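Local coordinates for DNA mismatch repair protein PMS1 (Saccharomyces cerevisiae, PDB 3H4L) that binds an ATP analogue together with a magnesium ion in its N-terminal fragment and probably hydrolyses ATP during DNA mismatch repair, at residues 16-21 / 75-80; 45-50 / 176-181; 302-307 / 353-358. All coordinates share one frame; numbering follows the deposited sequence.

Contact 1 (16-21 / 75-80); sequences RITSGQ and ALKHYT
K77 reaches out of the loop that follows the D61 to G65 part of the nucleotide pocket and lays its ammonium against the flank of the N-terminal helix 11-22, at T18 and S19. NZ comes to 3.9 Å from T18 CB and 4.1 Å from S19 N, so the charged tip touches the outside of a helical turn. S19 CB is a little farther, at 4.4 Å from NZ. The lysine chain is drawn out almost fully beyond CG, which carries NZ 6.3 Å from K77 CA and bridges two backbones whose nearest CA atoms, those of S19 and K77, stand 10.0 Å apart.

Within the GHKL ATPase fold, the segment 75-80 lies between the pocket residues D61 to I66 and R98 to L102. This probably corresponds to the ATP lid of GHKL relatives, and the K77 side chain is about 10 Å from the bound nucleotide. What anchors the ammonium is H15, one turn back along the same helix, whose ND1 is hydrogen-bonded to NZ.

The hydroxyls of the helix look to their own backbone: T18 OG1 pairs with V14 O, while S19 OG has both H15 O and R16 O within reach. T18 OG1 sits beside its backbone N (chi1 -51°), a placement that serves the bond to V14. On the loop side, the carbonyl O of K77 lies 3.7 Å above the plane of the Y79 ring, toward its rim, while the K77 side chain also touches S103 on helix 101-107.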
loop_
_atom_site.group_PDB
_atom_site.type_symbol
_atom_site.label_atom_id
_atom_site.label_comp_id
_atom_site.label_asym_id
_atom_site.label_seq_id
_atom_site.Cartn_x
_atom_site.Cartn_y
_atom_site.Cartn_z
ATOM N N ARG B 16 26.164 -12.262 16.255
ATOM C CA ARG B 16 24.800 -11.754 16.360
ATOM C C ARG B 16 24.771 -10.247 16.553
ATOM O O ARG B 16 24.068 -9.518 15.842
ATOM C CB ARG B 16 24.096 -12.413 17.540
ATOM C CG ARG B 16 22.596 -12.481 17.384
ATOM C CD ARG B 16 21.915 -13.035 18.624
ATOM N NE ARG B 16 21.776 -11.991 19.622
ATOM C CZ ARG B 16 22.509 -11.902 20.721
ATOM N NH1 ARG B 16 23.438 -12.814 20.969
ATOM N NH2 ARG B 16 22.324 -10.878 21.551
ATOM N N ILE B 17 25.534 -9.796 17.542
ATOM C CA ILE B 17 25.636 -8.391 17.893
ATOM C C ILE B 17 26.232 -7.558 16.761
ATOM O O ILE B 17 25.691 -6.502 16.420
ATOM C CB ILE B 17 26.485 -8.236 19.176
ATOM C CG1 ILE B 17 25.753 -8.915 20.339
ATOM C CG2 ILE B 17 26.753 -6.759 19.487
ATOM C CD1 ILE B 17 26.582 -9.005 21.590
ATOM N N THR B 18 27.331 -8.029 16.175
ATOM C CA THR B 18 27.983 -7.308 15.084
ATOM C C THR B 18 27.053 -7.174 13.889
ATOM O O THR B 18 26.904 -6.088 13.329
ATOM C CB THR B 18 29.235 -8.028 14.588
ATOM O OG1 THR B 18 30.074 -8.347 15.700
ATOM C CG2 THR B 18 30.007 -7.141 13.619
ATOM N N SER B 19 26.427 -8.276 13.488
ATOM C CA SER B 19 25.534 -8.195 12.343
ATOM C C SER B 19 24.383 -7.238 12.694
ATOM O O SER B 19 23.810 -6.597 11.819
ATOM C CB SER B 19 25.044 -9.593 11.934
ATOM O OG SER B 19 24.275 -10.188 12.953
ATOM N N GLY B 20 24.089 -7.113 13.986
ATOM C CA GLY B 20 23.050 -6.196 14.432
ATOM C C GLY B 20 23.506 -4.756 14.234
ATOM O O GLY B 20 22.700 -3.847 14.100
ATOM N N GLN B 21 24.814 -4.539 14.213
ATOM C CA GLN B 21 25.358 -3.204 14.001
ATOM C C GLN B 21 25.334 -2.902 12.503
ATOM O O GLN B 21 25.386 -1.732 12.085
ATOM C CB GLN B 21 26.799 -3.125 14.506
ATOM C CG GLN B 21 26.951 -3.090 16.015
ATOM C CD GLN B 21 28.402 -3.268 16.439
ATOM O OE1 GLN B 21 29.323 -2.922 15.688
ATOM N NE2 GLN B 21 28.613 -3.798 17.647
ATOM N N ALA B 75 26.852 -16.097 1.994
ATOM C CA ALA B 75 26.622 -15.403 3.261
ATOM C C ALA B 75 27.568 -15.728 4.426
ATOM O O ALA B 75 27.261 -15.423 5.574
ATOM C CB ALA B 75 25.176 -15.620 3.703
ATOM N N LEU B 76 28.710 -16.336 4.144
ATOM C CA LEU B 76 29.656 -16.650 5.203
ATOM C C LEU B 76 30.454 -15.407 5.565
ATOM O O LEU B 76 30.680 -14.539 4.715
ATOM C CB LEU B 76 30.639 -17.732 4.747
ATOM C CG LEU B 76 30.129 -19.151 4.470
ATOM C CD1 LEU B 76 31.267 -19.988 3.919
ATOM C CD2 LEU B 76 29.580 -19.775 5.741
ATOM N N LYS B 77 30.873 -15.318 6.827
ATOM C CA LYS B 77 31.709 -14.207 7.265
ATOM C C LYS B 77 33.160 -14.579 6.969
ATOM O O LYS B 77 33.565 -15.727 7.151
ATOM C CB LYS B 77 31.533 -13.934 8.758
ATOM C CG LYS B 77 30.568 -12.791 9.039
ATOM C CD LYS B 77 30.467 -12.442 10.509
ATOM C CE LYS B 77 29.561 -11.243 10.674
ATOM N NZ LYS B 77 29.152 -11.035 12.074
ATOM N N HIS B 78 33.940 -13.608 6.510
ATOM C CA HIS B 78 35.329 -13.850 6.172
ATOM C C HIS B 78 36.238 -13.856 7.396
ATOM O O HIS B 78 36.318 -12.870 8.120
ATOM C CB HIS B 78 35.799 -12.792 5.163
ATOM C CG HIS B 78 37.176 -13.033 4.621
ATOM N ND1 HIS B 78 38.304 -12.457 5.166
ATOM C CD2 HIS B 78 37.608 -13.788 3.583
ATOM C CE1 HIS B 78 39.369 -12.841 4.484
ATOM N NE2 HIS B 78 38.974 -13.649 3.517
ATOM N N TYR B 79 36.919 -14.979 7.617
ATOM C CA TYR B 79 37.857 -15.133 8.730
ATOM C C TYR B 79 39.149 -15.774 8.194
ATOM O O TYR B 79 39.105 -16.882 7.638
ATOM C CB TYR B 79 37.301 -16.071 9.805
ATOM C CG TYR B 79 35.956 -15.733 10.415
ATOM C CD1 TYR B 79 34.949 -16.700 10.469
ATOM C CD2 TYR B 79 35.713 -14.494 11.014
ATOM C CE1 TYR B 79 33.735 -16.455 11.105
ATOM C CE2 TYR B 79 34.492 -14.230 11.659
ATOM C CZ TYR B 79 33.505 -15.221 11.703
ATOM O OH TYR B 79 32.289 -15.001 12.338
ATOM N N THR B 80 40.290 -15.097 8.360
ATOM C CA THR B 80 41.577 -15.638 7.905
ATOM C C THR B 80 41.644 -17.102 8.317
ATOM O O THR B 80 41.925 -17.986 7.509
ATOM C CB THR B 80 42.772 -14.890 8.559
ATOM O OG1 THR B 80 42.893 -13.586 7.991
ATOM C CG2 THR B 80 44.082 -15.635 8.342
#

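Contact 2 (45-50 / 176-181); sequences IEIIFK and TVIQGY
I178 pushes its CD1 methyl from helix 167-184 against two side chains of strand 44-50, the tip of I47 and the ring of F49. This is the helix-on-sheet core of the GHKL (Bergerat) ATPase fold, in which helices lie across one face of a mixed sheet, and I45, I47 and F49 all point from the strand toward that helical layer.

I47 and I178 meet tip to tip, CD1 of one 3.9 Å from CD1 of the other. Both isoleucines have CG1 anti to the carbonyl carbon and are extended to CD1 (chi2 175° in each), so each spends its full length spanning the gap between strand and helix, where the CA atoms of I47 and I178 are 9.6 Å apart. F49 approaches the same methyl differently. Its ring is met at the edge, near its own plane, with CE1 4.0 Å from I178 CD1 and the neighbouring CZ about as close. The contact is purely apolar, and all three residues are buried.

Around it, the strand is gripped by its neighbours: I47 is bonded through its backbone to S191 and W193 on the parallel strand 189-195, and E46 to S60 on strand 56-61. Another ring, F171 from the same helix 167-184, meets F49 edge-to-face. One turn on from V177, Y181 gives its OH to a hydrogen bond with D35 OD1 on helix 26-39, which also bears the nucleotide-pocket residues E32 and N36. Seen from I178 CD1, the directions to I47 CD1 and F49 CE1 are nearly at right angles, and those two strand atoms stand 5.5 Å apart.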
loop_
_atom_site.group_PDB
_atom_site.type_symbol
_atom_site.label_atom_id
_atom_site.label_comp_id
_atom_site.label_asym_id
_atom_site.label_seq_id
_atom_site.Cartn_x
_atom_site.Cartn_y
_atom_site.Cartn_z
ATOM N N ILE B 45 12.258 -4.293 -10.279
ATOM C CA ILE B 45 12.400 -4.601 -8.866
ATOM C C ILE B 45 11.080 -4.547 -8.131
ATOM O O ILE B 45 10.390 -3.532 -8.120
ATOM C CB ILE B 45 13.396 -3.659 -8.196
ATOM C CG1 ILE B 45 14.773 -3.855 -8.837
ATOM C CG2 ILE B 45 13.457 -3.951 -6.704
ATOM C CD1 ILE B 45 15.818 -2.896 -8.359
ATOM N N GLU B 46 10.744 -5.660 -7.505
ATOM C CA GLU B 46 9.500 -5.785 -6.784
ATOM C C GLU B 46 9.810 -6.074 -5.330
ATOM O O GLU B 46 10.640 -6.932 -5.025
ATOM C CB GLU B 46 8.680 -6.922 -7.390
ATOM C CG GLU B 46 7.291 -7.081 -6.825
ATOM C CD GLU B 46 6.607 -8.301 -7.388
ATOM O OE1 GLU B 46 6.617 -8.450 -8.636
ATOM O OE2 GLU B 46 6.072 -9.106 -6.594
ATOM N N ILE B 47 9.128 -5.351 -4.445
ATOM C CA ILE B 47 9.318 -5.470 -3.010
ATOM C C ILE B 47 7.979 -5.748 -2.355
ATOM O O ILE B 47 7.024 -4.987 -2.514
ATOM C CB ILE B 47 9.898 -4.162 -2.454
ATOM C CG1 ILE B 47 11.196 -3.824 -3.189
ATOM C CG2 ILE B 47 10.145 -4.278 -0.972
ATOM C CD1 ILE B 47 11.780 -2.502 -2.791
ATOM N N ILE B 48 7.911 -6.849 -1.621
ATOM C CA ILE B 48 6.687 -7.231 -0.953
ATOM C C ILE B 48 6.883 -7.281 0.562
ATOM O O ILE B 48 7.705 -8.040 1.066
ATOM C CB ILE B 48 6.210 -8.595 -1.485
ATOM C CG1 ILE B 48 5.851 -8.457 -2.965
ATOM C CG2 ILE B 48 5.009 -9.079 -0.720
ATOM C CD1 ILE B 48 5.369 -9.747 -3.608
ATOM N N PHE B 49 6.134 -6.448 1.278
ATOM C CA PHE B 49 6.201 -6.396 2.740
ATOM C C PHE B 49 5.051 -7.174 3.353
ATOM O O PHE B 49 3.922 -7.091 2.864
ATOM C CB PHE B 49 6.063 -4.953 3.258
ATOM C CG PHE B 49 7.244 -4.071 2.966
ATOM C CD1 PHE B 49 7.337 -3.387 1.769
ATOM C CD2 PHE B 49 8.250 -3.919 3.895
ATOM C CE1 PHE B 49 8.411 -2.567 1.509
ATOM C CE2 PHE B 49 9.324 -3.102 3.638
ATOM C CZ PHE B 49 9.407 -2.424 2.445
ATOM N N LYS B 50 5.323 -7.927 4.414
ATOM C CA LYS B 50 4.245 -8.622 5.106
ATOM C C LYS B 50 4.123 -7.937 6.458
ATOM O O LYS B 50 5.087 -7.832 7.217
ATOM C CB LYS B 50 4.522 -10.111 5.242
ATOM C CG LYS B 50 4.301 -10.855 3.930
ATOM C CD LYS B 50 4.041 -12.349 4.139
ATOM C CE LYS B 50 3.877 -13.065 2.795
ATOM N NZ LYS B 50 3.603 -14.525 2.952
ATOM N N THR B 176 10.419 6.382 2.196
ATOM C CA THR B 176 11.149 7.547 1.720
ATOM C C THR B 176 12.361 7.089 0.923
ATOM O O THR B 176 12.626 7.585 -0.166
ATOM C CB THR B 176 11.626 8.390 2.885
ATOM O OG1 THR B 176 10.495 8.806 3.652
ATOM C CG2 THR B 176 12.367 9.608 2.385
ATOM N N VAL B 177 13.089 6.131 1.480
ATOM C CA VAL B 177 14.267 5.594 0.832
ATOM C C VAL B 177 13.910 4.860 -0.453
ATOM O O VAL B 177 14.678 4.881 -1.415
ATOM C CB VAL B 177 15.004 4.635 1.768
ATOM C CG1 VAL B 177 15.963 3.749 0.977
ATOM C CG2 VAL B 177 15.746 5.431 2.812
ATOM N N ILE B 178 12.760 4.198 -0.480
ATOM C CA ILE B 178 12.390 3.494 -1.697
ATOM C C ILE B 178 12.041 4.538 -2.763
ATOM O O ILE B 178 12.358 4.361 -3.947
ATOM C CB ILE B 178 11.208 2.509 -1.456
ATOM C CG1 ILE B 178 11.714 1.264 -0.722
ATOM C CG2 ILE B 178 10.594 2.085 -2.778
ATOM C CD1 ILE B 178 10.621 0.281 -0.320
ATOM N N GLN B 179 11.419 5.639 -2.342
ATOM C CA GLN B 179 11.071 6.705 -3.281
ATOM C C GLN B 179 12.350 7.263 -3.905
ATOM O O GLN B 179 12.388 7.552 -5.113
ATOM C CB GLN B 179 10.293 7.816 -2.568
ATOM C CG GLN B 179 8.946 7.352 -2.013
ATOM C CD GLN B 179 8.289 8.377 -1.111
ATOM O OE1 GLN B 179 8.921 8.919 -0.210
ATOM N NE2 GLN B 179 7.008 8.637 -1.341
ATOM N N GLY B 180 13.404 7.384 -3.095
ATOM C CA GLY B 180 14.670 7.888 -3.603
ATOM C C GLY B 180 15.236 7.037 -4.738
ATOM O O GLY B 180 15.654 7.546 -5.777
ATOM N N TYR B 181 15.244 5.726 -4.550
ATOM C CA TYR B 181 15.767 4.838 -5.571
ATOM C C TYR B 181 14.911 4.880 -6.836
ATOM O O TYR B 181 15.421 4.817 -7.955
ATOM C CB TYR B 181 15.802 3.405 -5.042
ATOM C CG TYR B 181 16.971 3.056 -4.139
ATOM C CD1 TYR B 181 18.240 2.830 -4.670
ATOM C CD2 TYR B 181 16.786 2.881 -2.760
ATOM C CE1 TYR B 181 19.290 2.432 -3.862
ATOM C CE2 TYR B 181 17.827 2.484 -1.945
ATOM C CZ TYR B 181 19.081 2.257 -2.500
ATOM O OH TYR B 181 20.128 1.839 -1.694
#

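Contact 3 (302-307 / 353-358); sequences NEVYKT and TLSDYY
V304 sets its CG1 methyl against S355, 3.6 Å from S355 CA and 3.7 Å from S355 CB. With CG1 anti to the backbone N (chi1 -180°), this branch is the one that reaches the neighbouring helix, and it also touches L354 CD2, at 4.2 Å. The CA atoms of V304 and S355 are 5.9 Å apart here, the nearest pair across the segments.

The two helices, 295-306 and 343-362, lie in the S5-like part of the fragment that follows the ATPase part, as in other MutL relatives. Running in roughly the same direction, with 29° between the local axes, they pack side by side, and Y358 also touches I268 on strand 261-269.

Y305 and Y358 make the other half of the contact. The edge of Y305 is turned toward the face of Y358 in an offset edge-to-face pair, centroids 5.6 Å apart and planes at 66°. Y305 CD1 lies 3.3 Å from Y358 OH and 3.6 Å from Y358 CZ, the OH being near the plane of the Y305 ring at its edge. That hydroxyl is tied by a hydrogen bond to S269 O, which helps fix where the Y358 ring ends; Y305 OH makes a weak bond to Q270 O.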
loop_
_atom_site.group_PDB
_atom_site.type_symbol
_atom_site.label_atom_id
_atom_site.label_comp_id
_atom_site.label_asym_id
_atom_site.label_seq_id
_atom_site.Cartn_x
_atom_site.Cartn_y
_atom_site.Cartn_z
ATOM N N ASN B 302 19.608 24.683 1.070
ATOM C CA ASN B 302 18.715 25.336 2.019
ATOM C C ASN B 302 18.967 26.822 2.228
ATOM O O ASN B 302 18.042 27.626 2.140
ATOM C CB ASN B 302 18.771 24.617 3.370
ATOM C CG ASN B 302 18.192 23.215 3.305
ATOM O OD1 ASN B 302 17.064 23.016 2.845
ATOM N ND2 ASN B 302 18.957 22.236 3.776
ATOM N N GLU B 303 20.211 27.190 2.506
ATOM C CA GLU B 303 20.529 28.593 2.742
ATOM C C GLU B 303 20.244 29.458 1.514
ATOM O O GLU B 303 19.530 30.463 1.604
ATOM C CB GLU B 303 21.990 28.733 3.177
ATOM C CG GLU B 303 23.008 28.417 2.111
ATOM C CD GLU B 303 24.370 28.136 2.703
ATOM O OE1 GLU B 303 25.353 28.050 1.930
ATOM O OE2 GLU B 303 24.450 27.991 3.945
ATOM N N VAL B 304 20.795 29.058 0.371
ATOM C CA VAL B 304 20.596 29.782 -0.881
ATOM C C VAL B 304 19.114 29.978 -1.168
ATOM O O VAL B 304 18.719 30.991 -1.736
ATOM C CB VAL B 304 21.217 29.024 -2.071
ATOM C CG1 VAL B 304 21.000 29.807 -3.357
ATOM C CG2 VAL B 304 22.699 28.795 -1.825
ATOM N N TYR B 305 18.297 29.003 -0.777
ATOM C CA TYR B 305 16.855 29.078 -1.001
ATOM C C TYR B 305 16.187 30.044 -0.024
ATOM O O TYR B 305 15.261 30.771 -0.393
ATOM C CB TYR B 305 16.212 27.699 -0.849
ATOM C CG TYR B 305 14.733 27.686 -1.162
ATOM C CD1 TYR B 305 14.281 27.655 -2.480
ATOM C CD2 TYR B 305 13.783 27.735 -0.141
ATOM C CE1 TYR B 305 12.922 27.670 -2.775
ATOM C CE2 TYR B 305 12.423 27.754 -0.424
ATOM C CZ TYR B 305 11.998 27.722 -1.742
ATOM O OH TYR B 305 10.648 27.758 -2.031
ATOM N N LYS B 306 16.649 30.033 1.225
ATOM C CA LYS B 306 16.105 30.912 2.252
ATOM C C LYS B 306 16.121 32.351 1.737
ATOM O O LYS B 306 15.108 33.052 1.769
ATOM C CB LYS B 306 16.939 30.801 3.528
ATOM N N THR B 307 17.279 32.773 1.238
ATOM C CA THR B 307 17.441 34.123 0.726
ATOM C C THR B 307 16.335 34.550 -0.234
ATOM O O THR B 307 16.135 35.741 -0.452
ATOM C CB THR B 307 18.807 34.291 0.024
ATOM O OG1 THR B 307 18.845 33.480 -1.157
ATOM C CG2 THR B 307 19.941 33.874 0.957
ATOM N N THR B 353 25.878 29.534 -8.506
ATOM C CA THR B 353 25.228 29.061 -9.733
ATOM C C THR B 353 23.736 28.835 -9.519
ATOM O O THR B 353 22.921 29.126 -10.398
ATOM C CB THR B 353 25.849 27.739 -10.250
ATOM O OG1 THR B 353 27.167 27.983 -10.758
ATOM C CG2 THR B 353 24.995 27.156 -11.365
ATOM N N LEU B 354 23.384 28.307 -8.351
ATOM C CA LEU B 354 21.987 28.064 -8.033
ATOM C C LEU B 354 21.336 29.412 -7.745
ATOM O O LEU B 354 20.297 29.749 -8.313
ATOM C CB LEU B 354 21.866 27.150 -6.807
ATOM C CG LEU B 354 20.423 26.838 -6.401
ATOM C CD1 LEU B 354 19.764 26.026 -7.504
ATOM C CD2 LEU B 354 20.394 26.082 -5.086
ATOM N N SER B 355 21.969 30.181 -6.863
ATOM C CA SER B 355 21.476 31.501 -6.487
ATOM C C SER B 355 21.093 32.295 -7.732
ATOM O O SER B 355 19.969 32.784 -7.852
ATOM C CB SER B 355 22.555 32.259 -5.704
ATOM O OG SER B 355 22.080 33.524 -5.269
ATOM N N ASP B 356 22.033 32.409 -8.663
ATOM C CA ASP B 356 21.784 33.142 -9.891
ATOM C C ASP B 356 20.730 32.443 -10.753
ATOM O O ASP B 356 20.162 33.055 -11.656
ATOM C CB ASP B 356 23.098 33.325 -10.661
ATOM C CG ASP B 356 23.101 32.611 -11.992
ATOM O OD1 ASP B 356 22.762 31.405 -12.030
ATOM O OD2 ASP B 356 23.452 33.258 -13.001
ATOM N N TYR B 357 20.478 31.163 -10.483
ATOM C CA TYR B 357 19.462 30.410 -11.220
ATOM C C TYR B 357 18.104 30.878 -10.712
ATOM O O TYR B 357 17.148 31.010 -11.481
ATOM C CB TYR B 357 19.601 28.904 -10.968
ATOM C CG TYR B 357 18.315 28.107 -11.165
ATOM C CD1 TYR B 357 17.956 27.617 -12.423
ATOM C CD2 TYR B 357 17.454 27.855 -10.089
ATOM C CE1 TYR B 357 16.779 26.896 -12.608
ATOM C CE2 TYR B 357 16.274 27.136 -10.265
ATOM C CZ TYR B 357 15.943 26.657 -11.529
ATOM O OH TYR B 357 14.783 25.927 -11.717
ATOM N N TYR B 358 18.024 31.109 -9.405
ATOM C CA TYR B 358 16.787 31.577 -8.795
ATOM C C TYR B 358 16.532 33.038 -9.175
ATOM O O TYR B 358 15.399 33.406 -9.481
ATOM C CB TYR B 358 16.845 31.413 -7.272
ATOM C CG TYR B 358 16.401 30.042 -6.789
ATOM C CD1 TYR B 358 17.215 29.271 -5.948
ATOM C CD2 TYR B 358 15.156 29.525 -7.157
ATOM C CE1 TYR B 358 16.796 28.023 -5.484
ATOM C CE2 TYR B 358 14.725 28.282 -6.700
ATOM C CZ TYR B 358 15.547 27.536 -5.863
ATOM O OH TYR B 358 15.104 26.319 -5.395
#

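Overall arrangement
The three contacts run from one end of the molecule to the other. Contacts 1 and 2 belong to the ATPase half and interlock along the chain, the loop 75-80 following strand 44-50 and preceding helix 167-184; their centres are 25 Å apart. Contact 3 follows in series, in the S5-type half with its own four-stranded sheet, its centre 32 Å from that of contact 2 and 45 Å from that of contact 1. Contact 2 lies nearest the chain's centre, contacts 1 and 3 on opposite sides of it; the K77 and I47 side chains are about 10 and 11 Å from bound nucleotide. In the two-chain assembly, Q179 of contact 2 packs on H78 of the second subunit.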